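Local coordinates for salivary protein FS50 (Xenopsylla cheopis, PDB 5K6D) that inhibits the host voltage-gated sodium channel Nav1.5 as a disulfide-rich toxin secreted in flea saliva, at residues 2-6 against 16-22; 6-10 against 26-30; 54-60 against 72-78. One frame throughout, in Å; residues are numbered along the deposited sequence.

Interaction 1: residues 2-6 against 16-22; sequences WKVSE and QADQEIG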
loop_
_atom_site.group_PDB
_atom_site.type_symbol
_atom_site.label_atom_id
_atom_site.label_comp_id
_atom_site.label_asym_id
_atom_site.label_seq_id
_atom_site.Cartn_x
_atom_site.Cartn_y
_atom_site.Cartn_z
ATOM N N TRP A 2 -0.546 13.919 3.399
ATOM C CA TRP A 2 -1.442 12.790 3.211
ATOM C C TRP A 2 -1.578 12.025 4.509
ATOM O O TRP A 2 -0.583 11.596 5.096
ATOM C CB TRP A 2 -0.919 11.880 2.105
ATOM C CG TRP A 2 -1.833 10.777 1.678
ATOM C CD1 TRP A 2 -3.185 10.689 1.856
ATOM C CD2 TRP A 2 -1.441 9.596 0.988
ATOM N NE1 TRP A 2 -3.656 9.514 1.312
ATOM C CE2 TRP A 2 -2.600 8.828 0.771
ATOM C CE3 TRP A 2 -0.216 9.111 0.531
ATOM C CZ2 TRP A 2 -2.561 7.605 0.122
ATOM C CZ3 TRP A 2 -0.180 7.906 -0.110
ATOM C CH2 TRP A 2 -1.341 7.161 -0.312
ATOM N N LYS A 3 -2.815 11.870 4.955
ATOM C CA LYS A 3 -3.104 11.037 6.111
ATOM C C LYS A 3 -3.777 9.747 5.669
ATOM O O LYS A 3 -4.653 9.760 4.798
ATOM C CB LYS A 3 -3.991 11.775 7.110
ATOM C CG LYS A 3 -3.333 13.004 7.712
ATOM C CD LYS A 3 -4.148 13.552 8.871
ATOM C CE LYS A 3 -3.643 14.915 9.307
ATOM N NZ LYS A 3 -3.816 15.930 8.231
ATOM N N VAL A 4 -3.362 8.635 6.263
ATOM C CA VAL A 4 -3.938 7.334 5.945
ATOM C C VAL A 4 -4.286 6.612 7.238
ATOM O O VAL A 4 -3.898 7.032 8.331
ATOM C CB VAL A 4 -2.975 6.458 5.108
ATOM C CG1 VAL A 4 -2.658 7.122 3.766
ATOM C CG2 VAL A 4 -1.692 6.168 5.882
ATOM N N SER A 5 -5.025 5.516 7.123
ATOM C CA SER A 5 -5.464 4.779 8.306
ATOM C C SER A 5 -4.483 3.680 8.712
ATOM O O SER A 5 -3.630 3.266 7.919
ATOM C CB SER A 5 -6.829 4.161 8.048
ATOM O OG SER A 5 -6.720 3.177 7.032
ATOM N N GLU A 6 -4.629 3.182 9.939
ATOM C CA GLU A 6 -3.929 1.966 10.329
ATOM C C GLU A 6 -4.207 0.823 9.357
ATOM O O GLU A 6 -3.312 0.053 9.011
ATOM C CB GLU A 6 -4.336 1.519 11.728
ATOM C CG GLU A 6 -3.919 2.445 12.838
ATOM C CD GLU A 6 -4.183 1.863 14.220
ATOM O OE1 GLU A 6 -4.945 0.888 14.342
ATOM O OE2 GLU A 6 -3.607 2.387 15.202
ATOM N N GLN A 16 -10.276 5.408 10.542
ATOM C CA GLN A 16 -10.169 6.792 10.059
ATOM C C GLN A 16 -8.742 7.125 9.614
ATOM O O GLN A 16 -7.767 6.562 10.107
ATOM C CB GLN A 16 -10.674 7.792 11.107
ATOM C CG GLN A 16 -9.619 8.424 11.968
ATOM C CD GLN A 16 -10.191 9.533 12.834
ATOM O OE1 GLN A 16 -11.352 9.925 12.681
ATOM N NE2 GLN A 16 -9.380 10.041 13.752
ATOM N N ALA A 17 -8.637 8.035 8.651
ATOM C CA ALA A 17 -7.347 8.379 8.071
ATOM C C ALA A 17 -6.682 9.467 8.896
ATOM O O ALA A 17 -6.898 10.660 8.656
ATOM C CB ALA A 17 -7.513 8.825 6.630
ATOM N N ASP A 18 -5.878 9.073 9.879
ATOM C CA ASP A 18 -5.225 10.078 10.709
ATOM C C ASP A 18 -3.728 9.838 10.930
ATOM O O ASP A 18 -3.129 10.460 11.809
ATOM C CB ASP A 18 -5.946 10.194 12.059
ATOM C CG ASP A 18 -5.993 8.885 12.822
ATOM O OD1 ASP A 18 -5.310 7.914 12.426
ATOM O OD2 ASP A 18 -6.722 8.830 13.836
ATOM N N GLN A 19 -3.122 8.958 10.136
ATOM C CA GLN A 19 -1.684 8.719 10.224
ATOM C C GLN A 19 -0.953 9.491 9.138
ATOM O O GLN A 19 -1.169 9.262 7.949
ATOM C CB GLN A 19 -1.363 7.230 10.102
ATOM C CG GLN A 19 -2.140 6.351 11.062
ATOM C CD GLN A 19 -1.294 5.229 11.610
ATOM O OE1 GLN A 19 -1.393 4.085 11.171
ATOM N NE2 GLN A 19 -0.440 5.556 12.571
ATOM N N GLU A 20 -0.079 10.398 9.553
ATOM C CA GLU A 20 0.652 11.242 8.617
ATOM C C GLU A 20 1.845 10.506 8.036
ATOM O O GLU A 20 2.664 9.965 8.777
ATOM C CB GLU A 20 1.129 12.518 9.312
ATOM C CG GLU A 20 1.752 13.527 8.370
ATOM C CD GLU A 20 0.728 14.169 7.455
ATOM O OE1 GLU A 20 -0.349 14.562 7.952
ATOM O OE2 GLU A 20 0.991 14.259 6.237
ATOM N N ILE A 21 1.988 10.506 6.722
ATOM C CA ILE A 21 3.150 9.834 6.166
ATOM C C ILE A 21 4.052 10.781 5.360
ATOM O O ILE A 21 5.100 10.371 4.864
ATOM C CB ILE A 21 2.716 8.649 5.316
ATOM C CG1 ILE A 21 1.700 9.119 4.289
ATOM C CG2 ILE A 21 2.085 7.562 6.194
ATOM C CD1 ILE A 21 1.464 8.124 3.226
ATOM N N GLY A 22 3.659 12.047 5.250
ATOM C CA GLY A 22 4.480 13.031 4.564
ATOM C C GLY A 22 4.243 13.055 3.066
ATOM O O GLY A 22 3.113 12.878 2.608
HETATM O O HOH W 1 -5.983 4.958 11.711
#
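Strands 3-4 and 19-20 run antiparallel as a short two-stranded sheet. Val4 and Gln19 form its hydrogen-bonded pair, with Val4 N to Gln19 O and Gln19 N to Val4 O both 2.8 Å, and Ile21 N extends the pattern to Trp2 O at 3.2 Å. Lys3 and Glu20 are the non-hydrogen-bonded pair, their CA atoms 4.5 Å apart. Asp18 and Gln19 together face Val4, which illustrates the classic beta bulge: two residues opposite one. Beyond it the two segments stay linked by a water bound to Glu6 N and Gln16 O, each at 2.9 Å, while Ser5 OG turns to Cys8 N as the N-cap of helix 6-10. Among the side chains, Glu20 OE2 accepts from Trp2 N at 3.2 Å, and Glu20 OE1 makes a long salt bridge to Lys3 NZ at 3.7 Å. The apolar packing is Trp2 CE3 on Ile21 CD1 at 3.3 Å and Val4 CG2 on Ile21 CG2 at 4.0 Å, and Ala26 of strand 26-28 touches both Trp2 and Ile21.

Interaction 2: residues 6-10 against 26-30; sequences ERCLK and ATAKG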
loop_
_atom_site.group_PDB
_atom_site.type_symbol
_atom_site.label_atom_id
_atom_site.label_comp_id
_atom_site.label_asym_id
_atom_site.label_seq_id
_atom_site.Cartn_x
_atom_site.Cartn_y
_atom_site.Cartn_z
ATOM N N GLU A 6 -4.629 3.182 9.939
ATOM C CA GLU A 6 -3.929 1.966 10.329
ATOM C C GLU A 6 -4.207 0.823 9.357
ATOM O O GLU A 6 -3.312 0.053 9.011
ATOM C CB GLU A 6 -4.336 1.519 11.728
ATOM C CG GLU A 6 -3.919 2.445 12.838
ATOM C CD GLU A 6 -4.183 1.863 14.220
ATOM O OE1 GLU A 6 -4.945 0.888 14.342
ATOM O OE2 GLU A 6 -3.607 2.387 15.202
ATOM N N ARG A 7 -5.459 0.695 8.933
ATOM C CA ARG A 7 -5.819 -0.347 7.981
ATOM C C ARG A 7 -4.996 -0.243 6.709
ATOM O O ARG A 7 -4.551 -1.250 6.163
ATOM C CB ARG A 7 -7.303 -0.273 7.656
ATOM C CG ARG A 7 -8.183 -0.662 8.813
ATOM C CD ARG A 7 -9.632 -0.489 8.442
ATOM N NE ARG A 7 -10.088 -1.473 7.460
ATOM C CZ ARG A 7 -10.595 -1.188 6.264
ATOM N NH1 ARG A 7 -10.697 0.071 5.832
ATOM N NH2 ARG A 7 -11.012 -2.184 5.496
ATOM N N CYS A 8 -4.784 0.981 6.243
ATOM C CA CYS A 8 -3.935 1.196 5.085
ATOM C C CYS A 8 -2.536 0.637 5.315
ATOM O O CYS A 8 -2.029 -0.140 4.490
ATOM C CB CYS A 8 -3.873 2.688 4.760
ATOM S SG CYS A 8 -2.580 3.179 3.620
ATOM N N LEU A 9 -1.922 1.020 6.432
ATOM C CA LEU A 9 -0.513 0.727 6.659
ATOM C C LEU A 9 -0.258 -0.704 7.118
ATOM O O LEU A 9 0.594 -1.391 6.554
ATOM C CB LEU A 9 0.066 1.711 7.681
ATOM C CG LEU A 9 0.103 3.173 7.219
ATOM C CD1 LEU A 9 0.626 4.072 8.319
ATOM C CD2 LEU A 9 0.960 3.330 5.966
ATOM N N LYS A 10 -0.962 -1.156 8.150
ATOM C CA LYS A 10 -0.676 -2.498 8.672
ATOM C C LYS A 10 -1.709 -3.545 8.237
ATOM O O LYS A 10 -1.509 -4.740 8.472
ATOM C CB LYS A 10 -0.535 -2.481 10.204
ATOM C CG LYS A 10 -1.773 -2.119 10.993
ATOM C CD LYS A 10 -1.478 -2.167 12.499
ATOM C CE LYS A 10 -2.715 -1.910 13.339
ATOM N NZ LYS A 10 -2.382 -1.964 14.790
ATOM N N ALA A 26 2.821 5.561 0.759
ATOM C CA ALA A 26 2.377 4.829 1.940
ATOM C C ALA A 26 2.761 3.366 1.808
ATOM O O ALA A 26 2.440 2.721 0.800
ATOM C CB ALA A 26 0.886 4.963 2.123
ATOM N N THR A 27 3.420 2.826 2.826
ATOM C CA THR A 27 3.737 1.410 2.816
ATOM C C THR A 27 2.574 0.603 3.373
ATOM O O THR A 27 2.295 0.626 4.578
ATOM C CB THR A 27 4.992 1.113 3.623
ATOM O OG1 THR A 27 6.087 1.851 3.067
ATOM C CG2 THR A 27 5.301 -0.379 3.589
ATOM N N ALA A 28 1.879 -0.086 2.475
ATOM C CA ALA A 28 0.813 -1.007 2.840
ATOM C C ALA A 28 1.452 -2.370 3.040
ATOM O O ALA A 28 1.622 -3.155 2.101
ATOM C CB ALA A 28 -0.259 -1.037 1.773
ATOM N N LYS A 29 1.852 -2.612 4.274
ATOM C CA LYS A 29 2.629 -3.781 4.615
ATOM C C LYS A 29 1.913 -5.077 4.246
ATOM O O LYS A 29 0.720 -5.243 4.522
ATOM C CB LYS A 29 2.936 -3.774 6.107
ATOM C CG LYS A 29 3.849 -4.890 6.556
ATOM C CD LYS A 29 4.152 -4.756 8.037
ATOM C CE LYS A 29 5.114 -5.829 8.520
ATOM N NZ LYS A 29 6.459 -5.694 7.893
ATOM N N GLY A 30 2.649 -5.989 3.621
ATOM C CA GLY A 30 2.182 -7.346 3.402
ATOM C C GLY A 30 1.167 -7.598 2.306
ATOM O O GLY A 30 0.825 -8.756 2.051
HETATM O O HOH W 2 -1.388 -3.214 4.624
#
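One direct hydrogen bond joins the short helix 6-10 to residues 26-30: Lys29 N donates to Leu9 O at 2.9 Å. The axes of helix 6-10 and strand 26-28 pass 6.4 Å apart at 71°, so the helix lies across the strand and meets it through Cys8 and Leu9. Weaker CA-H...O contacts flank the bond, with Ala28 CA 3.4 Å from Cys8 O and Leu9 CA 3.5 Å from Thr27 O. A water probably links two neighbouring carbonyls, Cys8 O at 3.1 Å and Lys29 O at 2.9 Å; Cys8 O also accepts from His48 NE2. Apolar contacts centre on Ala26, whose CB sits 4.2 Å from Cys8 SG and 4.2 Å from Leu9 CD2. Leu9 and Ala28 come as close as 4.4 Å between CA atoms, with Ala28 CB 3.4 Å from Cys8 O. Cys8 is also covalently tied, by its disulfide to Cys53, just beyond helix 38-51. Strand 26-28 is an outer strand of its sheet, in which Ala26 and Ala28 make backbone hydrogen bonds with Cys75 and Cys73. Leu9 O thus meets Lys29 N just past that strand, and a helix is joined to a sheet by one main-chain hydrogen bond and small apolar packing, with no salt bridge between the two segments.

Interaction 3: residues 54-60 against 72-78; sequences LGSGGSC and DCYCKSK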
loop_
_atom_site.group_PDB
_atom_site.type_symbol
_atom_site.label_atom_id
_atom_site.label_comp_id
_atom_site.label_asym_id
_atom_site.label_seq_id
_atom_site.Cartn_x
_atom_site.Cartn_y
_atom_site.Cartn_z
ATOM N N LEU A 54 -6.978 5.301 0.150
ATOM C CA LEU A 54 -7.606 6.444 -0.521
ATOM C C LEU A 54 -6.584 7.253 -1.314
ATOM O O LEU A 54 -6.635 8.486 -1.376
ATOM C CB LEU A 54 -8.347 7.325 0.489
ATOM C CG LEU A 54 -9.319 6.583 1.415
ATOM C CD1 LEU A 54 -10.021 7.559 2.347
ATOM C CD2 LEU A 54 -10.330 5.765 0.624
ATOM N N GLY A 55 -5.655 6.538 -1.938
ATOM C CA GLY A 55 -4.685 7.134 -2.835
ATOM C C GLY A 55 -5.100 6.974 -4.287
ATOM O O GLY A 55 -6.242 6.606 -4.591
ATOM N N SER A 56 -4.174 7.247 -5.196
ATOM C CA SER A 56 -4.457 7.159 -6.628
ATOM C C SER A 56 -4.193 5.769 -7.199
ATOM O O SER A 56 -4.718 5.416 -8.251
ATOM C CB SER A 56 -3.625 8.186 -7.389
ATOM O OG SER A 56 -2.239 7.951 -7.190
ATOM N N GLY A 57 -3.377 4.983 -6.508
ATOM C CA GLY A 57 -2.998 3.670 -6.984
ATOM C C GLY A 57 -1.756 3.214 -6.254
ATOM O O GLY A 57 -1.293 3.887 -5.330
ATOM N N GLY A 58 -1.210 2.072 -6.637
ATOM C CA GLY A 58 0.022 1.626 -6.024
ATOM C C GLY A 58 0.587 0.420 -6.719
ATOM O O GLY A 58 -0.026 -0.124 -7.646
ATOM N N SER A 59 1.767 0.004 -6.283
ATOM C CA SER A 59 2.414 -1.161 -6.866
ATOM C C SER A 59 3.213 -1.915 -5.815
ATOM O O SER A 59 3.632 -1.347 -4.798
ATOM C CB SER A 59 3.319 -0.758 -8.024
ATOM O OG SER A 59 4.294 0.144 -7.562
ATOM N N CYS A 60 3.435 -3.196 -6.071
ATOM C CA CYS A 60 4.219 -4.041 -5.179
ATOM C C CYS A 60 5.702 -3.692 -5.224
ATOM O O CYS A 60 6.204 -3.122 -6.204
ATOM C CB CYS A 60 4.021 -5.518 -5.539
ATOM S SG CYS A 60 2.304 -6.111 -5.418
ATOM N N ASP A 72 5.518 -6.008 0.192
ATOM C CA ASP A 72 4.774 -4.801 0.517
ATOM C C ASP A 72 4.225 -4.124 -0.729
ATOM O O ASP A 72 4.725 -4.299 -1.839
ATOM C CB ASP A 72 5.639 -3.814 1.309
ATOM C CG ASP A 72 5.984 -4.315 2.703
ATOM O OD1 ASP A 72 5.354 -5.280 3.191
ATOM O OD2 ASP A 72 6.899 -3.722 3.320
ATOM N N CYS A 73 3.172 -3.355 -0.502
ATOM C CA CYS A 73 2.482 -2.584 -1.514
ATOM C C CYS A 73 2.750 -1.116 -1.211
ATOM O O CYS A 73 2.679 -0.718 -0.057
ATOM C CB CYS A 73 0.999 -2.932 -1.461
ATOM S SG CYS A 73 -0.159 -1.863 -2.324
ATOM N N TYR A 74 3.062 -0.322 -2.230
ATOM C CA TYR A 74 3.446 1.073 -2.036
ATOM C C TYR A 74 2.449 1.970 -2.751
ATOM O O TYR A 74 2.342 1.949 -3.985
ATOM C CB TYR A 74 4.881 1.302 -2.526
ATOM C CG TYR A 74 5.864 0.460 -1.745
ATOM C CD1 TYR A 74 6.162 -0.839 -2.132
ATOM C CD2 TYR A 74 6.477 0.960 -0.598
ATOM C CE1 TYR A 74 7.040 -1.620 -1.399
ATOM C CE2 TYR A 74 7.363 0.191 0.132
ATOM C CZ TYR A 74 7.645 -1.092 -0.279
ATOM O OH TYR A 74 8.527 -1.881 0.432
ATOM N N CYS A 75 1.710 2.744 -1.954
ATOM C CA CYS A 75 0.596 3.535 -2.452
ATOM C C CYS A 75 0.952 4.991 -2.663
ATOM O O CYS A 75 1.586 5.618 -1.815
ATOM C CB CYS A 75 -0.581 3.463 -1.482
ATOM S SG CYS A 75 -1.165 1.806 -1.113
ATOM N N LYS A 76 0.496 5.524 -3.786
ATOM C CA LYS A 76 0.674 6.919 -4.140
ATOM C C LYS A 76 -0.558 7.737 -3.759
ATOM O O LYS A 76 -1.687 7.261 -3.885
ATOM C CB LYS A 76 0.936 7.027 -5.642
ATOM C CG LYS A 76 1.476 8.365 -6.106
ATOM C CD LYS A 76 1.793 8.359 -7.605
ATOM C CE LYS A 76 2.241 6.988 -8.101
ATOM N NZ LYS A 76 3.132 7.093 -9.301
ATOM N N SER A 77 -0.348 8.971 -3.311
ATOM C CA SER A 77 -1.455 9.843 -2.945
ATOM C C SER A 77 -2.254 10.280 -4.166
ATOM O O SER A 77 -1.818 10.110 -5.307
ATOM C CB SER A 77 -0.940 11.085 -2.221
ATOM O OG SER A 77 -0.337 11.974 -3.147
ATOM N N LYS A 78 -3.419 10.865 -3.921
ATOM C CA LYS A 78 -4.132 11.571 -4.974
ATOM C C LYS A 78 -3.498 12.941 -5.177
ATOM O O LYS A 78 -2.583 13.324 -4.443
ATOM C CB LYS A 78 -5.616 11.709 -4.637
ATOM C CG LYS A 78 -6.341 10.382 -4.585
ATOM C CD LYS A 78 -7.791 10.548 -4.159
ATOM C CE LYS A 78 -8.490 9.201 -4.064
ATOM N NZ LYS A 78 -9.878 9.313 -3.531
ATOM O OXT LYS A 78 -3.884 13.685 -6.082
HETATM O O HOH W 3 -4.514 10.947 -1.365
HETATM O O HOH W 4 3.612 2.829 -6.323
#
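Hydrogen-bonded and non-hydrogen-bonded positions alternate along strands 57-60 and 73-76, which run antiparallel at 157° with their axes 4.5 Å apart. Ser59 and Tyr74 exchange two bonds, Tyr74 N to Ser59 O at 2.8 Å and Ser59 N to Tyr74 O at 3.1 Å. Lys76 N donates to Gly57 O at 2.9 Å, and Ser56 N to Lys76 O at 2.8 Å. Between these positions, Cys73 and Cys75 make backbone bonds with Ala28 and Ala26, so strand 73-76 is the middle one of three. Tyr74 O also accepts a hydrogen bond from a water at 2.8 Å, which lies 3.0 Å from Ser59 OG. The cysteine-stabilised alpha-beta motif of scorpion toxins and defensins is defined by two disulfides from Cys-X-Cys of a strand to Cys-X-X-X-Cys of a helix; here Cys73 and Cys75 are bonded to Cys45 and Cys49 of helix 38-51. Cys60, on the same face, reaches Cys32. Gly58 N turns to Asp46 OD1 of the helix. A CB on Gly58 would lie 2.7 Å from Tyr74 O, and one on Gly55 2.2 Å from Lys76 O. On the opposite face, Tyr74 OH is hydrogen-bonded to Asn69 N. Towards the C terminus, Ser56 OG donates to Ser77 O at 2.9 Å, and a water joins Leu54 O at 3.2 Å to Lys78 N at 2.8 Å.

From the N terminus, interaction 1 closes the loop that leaves strand 3-4, passes through helix 6-10 and returns at strand 19-20. Interaction 2 starts at Glu6, where the first segment of interaction 1 ends, makes its contacts from Cys8 and Leu9 inside that loop, and closes beyond it at residues 26-30, so the two cross rather than nest. Leu9, packed on Val4 and Gln19, serves both. After helix 38-51 comes interaction 3, in series, closing the loop between strands 57-60 and 73-76. Space reunites what sequence separates: strand 26-28 pairs with 73-76, putting interactions 2 and 3 in one sheet, and the Trp2 ring packs on Gly55 and Ser77, bringing the N-terminal strand pair against the C-terminal hairpin.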